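Local coordinates for hexapeptide transferase family protein (Anaplasma phagocytophilum, PDB 3IXC) that probably acts as a transferase of the hexapeptide-repeat family, a metal-binding left-handed beta-helix protein related to gamma-class carbonic anhydrases, at residues N117-G122 / E135-A140. Residues are numbered along the deposited sequence; the frame is centred on the assembly and turned at random. Where two conformers were deposited one is given.
Sequences NNAFVG and EGSMLA
Met138 lies alongside Phe120, and both side chains leave the same face of two parallel strands one coil apart. Met138 CB sits 3.9 Å from Phe120 O. Met138 CG comes nearer that carbonyl, at 3.5 Å from Phe120 O, and also touches ring carbon CD2 of Phe120. The sulfur then reaches the ring. Met138 SD lies 3.7 Å from Phe120 CD2 and meets the ring obliquely, 35° off the normal, in a Met-aromatic contact. CG of Met138 is anti to the backbone N (chi1 -176°), which sends the chain out beside the phenyl group; the bend comes at chi3, carrying CE away from the ring. Helix 170-188 packs on Phe120 through Leu176 and Ser179, and Met168 touches Met138.

The other face of the sheet carries Val121 and Leu139. Their methyls lie near each other in the buried interior, but the exact contact is uncertain because Leu139 is modelled in two conformers.

Four backbone hydrogen bonds join the coils. Gly136 N donates to Asn117 O, and Phe120 N to Ser137 O. Leu139 N donates to Phe120 O at 2.9 Å, and Gly122 N to Leu139 O. Asn118 O is buried without a polar partner.

At the turn, Glu135 CG rests 3.3 Å from Asn117 O. A water donates to both Glu135 OE2 and Asn118 OD1, linking the two side chains. Asn118 ND2 is held by Gln177 OE1 and Phe101 O, which fixes the amide.

Strands 120-121 and 138-139 are parallel neighbours in one of the three sheets of the prism. Such in-register stacking of successive coils is characteristic of the left-handed beta-helix of hexapeptide-repeat proteins.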
loop_
_atom_site.group_PDB
_atom_site.type_symbol
_atom_site.label_atom_id
_atom_site.label_comp_id
_atom_site.label_asym_id
_atom_site.label_seq_id
_atom_site.Cartn_x
_atom_site.Cartn_y
_atom_site.Cartn_z
ATOM N N ASN A 117 -16.595 -16.859 6.669
ATOM C CA ASN A 117 -15.782 -17.215 7.831
ATOM C C ASN A 117 -14.549 -18.000 7.411
ATOM O O ASN A 117 -14.621 -18.843 6.518
ATOM C CB ASN A 117 -16.572 -18.060 8.829
ATOM C CG ASN A 117 -17.842 -17.387 9.299
ATOM O OD1 ASN A 117 -17.983 -16.160 9.246
ATOM N ND2 ASN A 117 -18.786 -18.198 9.776
ATOM N N ASN A 118 -13.428 -17.716 8.065
ATOM C CA ASN A 118 -12.164 -18.422 7.818
ATOM C C ASN A 118 -11.587 -18.220 6.417
ATOM O O ASN A 118 -10.695 -18.969 6.021
ATOM C CB ASN A 118 -12.289 -19.938 8.073
ATOM C CG ASN A 118 -12.215 -20.332 9.550
ATOM O OD1 ASN A 118 -12.780 -21.356 9.929
ATOM N ND2 ASN A 118 -11.480 -19.572 10.368
ATOM N N ALA A 119 -12.086 -17.234 5.668
ATOM C CA ALA A 119 -11.427 -16.827 4.416
ATOM C C ALA A 119 -10.035 -16.280 4.726
ATOM O O ALA A 119 -9.806 -15.708 5.805
ATOM C CB ALA A 119 -12.249 -15.780 3.677
ATOM N N PHE A 120 -9.108 -16.464 3.791
ATOM C CA PHE A 120 -7.716 -16.048 3.987
ATOM C C PHE A 120 -7.298 -15.320 2.724
ATOM O O PHE A 120 -7.262 -15.910 1.636
ATOM C CB PHE A 120 -6.827 -17.275 4.239
ATOM C CG PHE A 120 -5.406 -16.954 4.650
ATOM C CD1 PHE A 120 -4.979 -17.204 5.956
ATOM C CD2 PHE A 120 -4.494 -16.420 3.738
ATOM C CE1 PHE A 120 -3.669 -16.923 6.353
ATOM C CE2 PHE A 120 -3.164 -16.132 4.128
ATOM C CZ PHE A 120 -2.754 -16.391 5.433
ATOM N N VAL A 121 -7.001 -14.033 2.871
ATOM C CA VAL A 121 -6.598 -13.205 1.731
ATOM C C VAL A 121 -5.119 -12.902 1.865
ATOM O O VAL A 121 -4.700 -12.187 2.782
ATOM C CB VAL A 121 -7.409 -11.887 1.665
ATOM C CG1 VAL A 121 -6.975 -11.049 0.456
ATOM C CG2 VAL A 121 -8.898 -12.171 1.598
ATOM N N GLY A 122 -4.322 -13.466 0.959
ATOM C CA GLY A 122 -2.872 -13.294 0.987
ATOM C C GLY A 122 -2.487 -11.832 0.856
ATOM O O GLY A 122 -3.181 -11.062 0.203
ATOM N N GLU A 135 -16.838 -19.533 2.751
ATOM C CA GLU A 135 -16.204 -19.945 3.998
ATOM C C GLU A 135 -14.993 -20.838 3.706
ATOM O O GLU A 135 -15.064 -21.728 2.861
ATOM C CB GLU A 135 -17.233 -20.679 4.874
ATOM C CG GLU A 135 -16.675 -21.388 6.108
ATOM C CD GLU A 135 -16.016 -22.731 5.801
ATOM O OE1 GLU A 135 -16.540 -23.498 4.955
ATOM O OE2 GLU A 135 -14.973 -23.025 6.424
ATOM N N GLY A 136 -13.881 -20.593 4.395
ATOM C CA GLY A 136 -12.742 -21.511 4.326
ATOM C C GLY A 136 -12.094 -21.636 2.958
ATOM O O GLY A 136 -11.719 -22.734 2.537
ATOM N N SER A 137 -11.963 -20.501 2.278
ATOM C CA SER A 137 -11.299 -20.411 0.976
ATOM C C SER A 137 -10.090 -19.484 1.086
ATOM O O SER A 137 -9.953 -18.750 2.067
ATOM C CB SER A 137 -12.273 -19.903 -0.095
ATOM O OG SER A 137 -12.733 -18.590 0.206
ATOM N N MET A 138 -9.215 -19.513 0.083
ATOM C CA MET A 138 -7.970 -18.754 0.164
ATOM C C MET A 138 -7.548 -18.132 -1.155
ATOM O O MET A 138 -7.747 -18.721 -2.217
ATOM C CB MET A 138 -6.837 -19.639 0.701
ATOM C CG MET A 138 -5.526 -18.892 0.897
ATOM S SD MET A 138 -4.359 -19.717 1.987
ATOM C CE MET A 138 -3.955 -21.124 1.048
ATOM N N LEU A 139 -6.971 -16.935 -1.047
ATOM C CA LEU A 139 -6.366 -16.243 -2.162
ATOM C C LEU A 139 -4.867 -16.138 -1.875
ATOM O O LEU A 139 -4.473 -15.712 -0.782
ATOM C CB LEU A 139 -7.002 -14.858 -2.273
ATOM C CG LEU A 139 -6.916 -14.062 -3.566
ATOM C CD1 LEU A 139 -7.497 -14.843 -4.733
ATOM C CD2 LEU A 139 -7.641 -12.737 -3.375
ATOM N N ALA A 140 -4.038 -16.535 -2.841
ATOM C CA ALA A 140 -2.582 -16.423 -2.693
ATOM C C ALA A 140 -2.169 -14.960 -2.598
ATOM O O ALA A 140 -2.876 -14.077 -3.099
ATOM C CB ALA A 140 -1.879 -17.062 -3.869
HETATM O O HOH W 1 -15.495 -21.932 9.074
#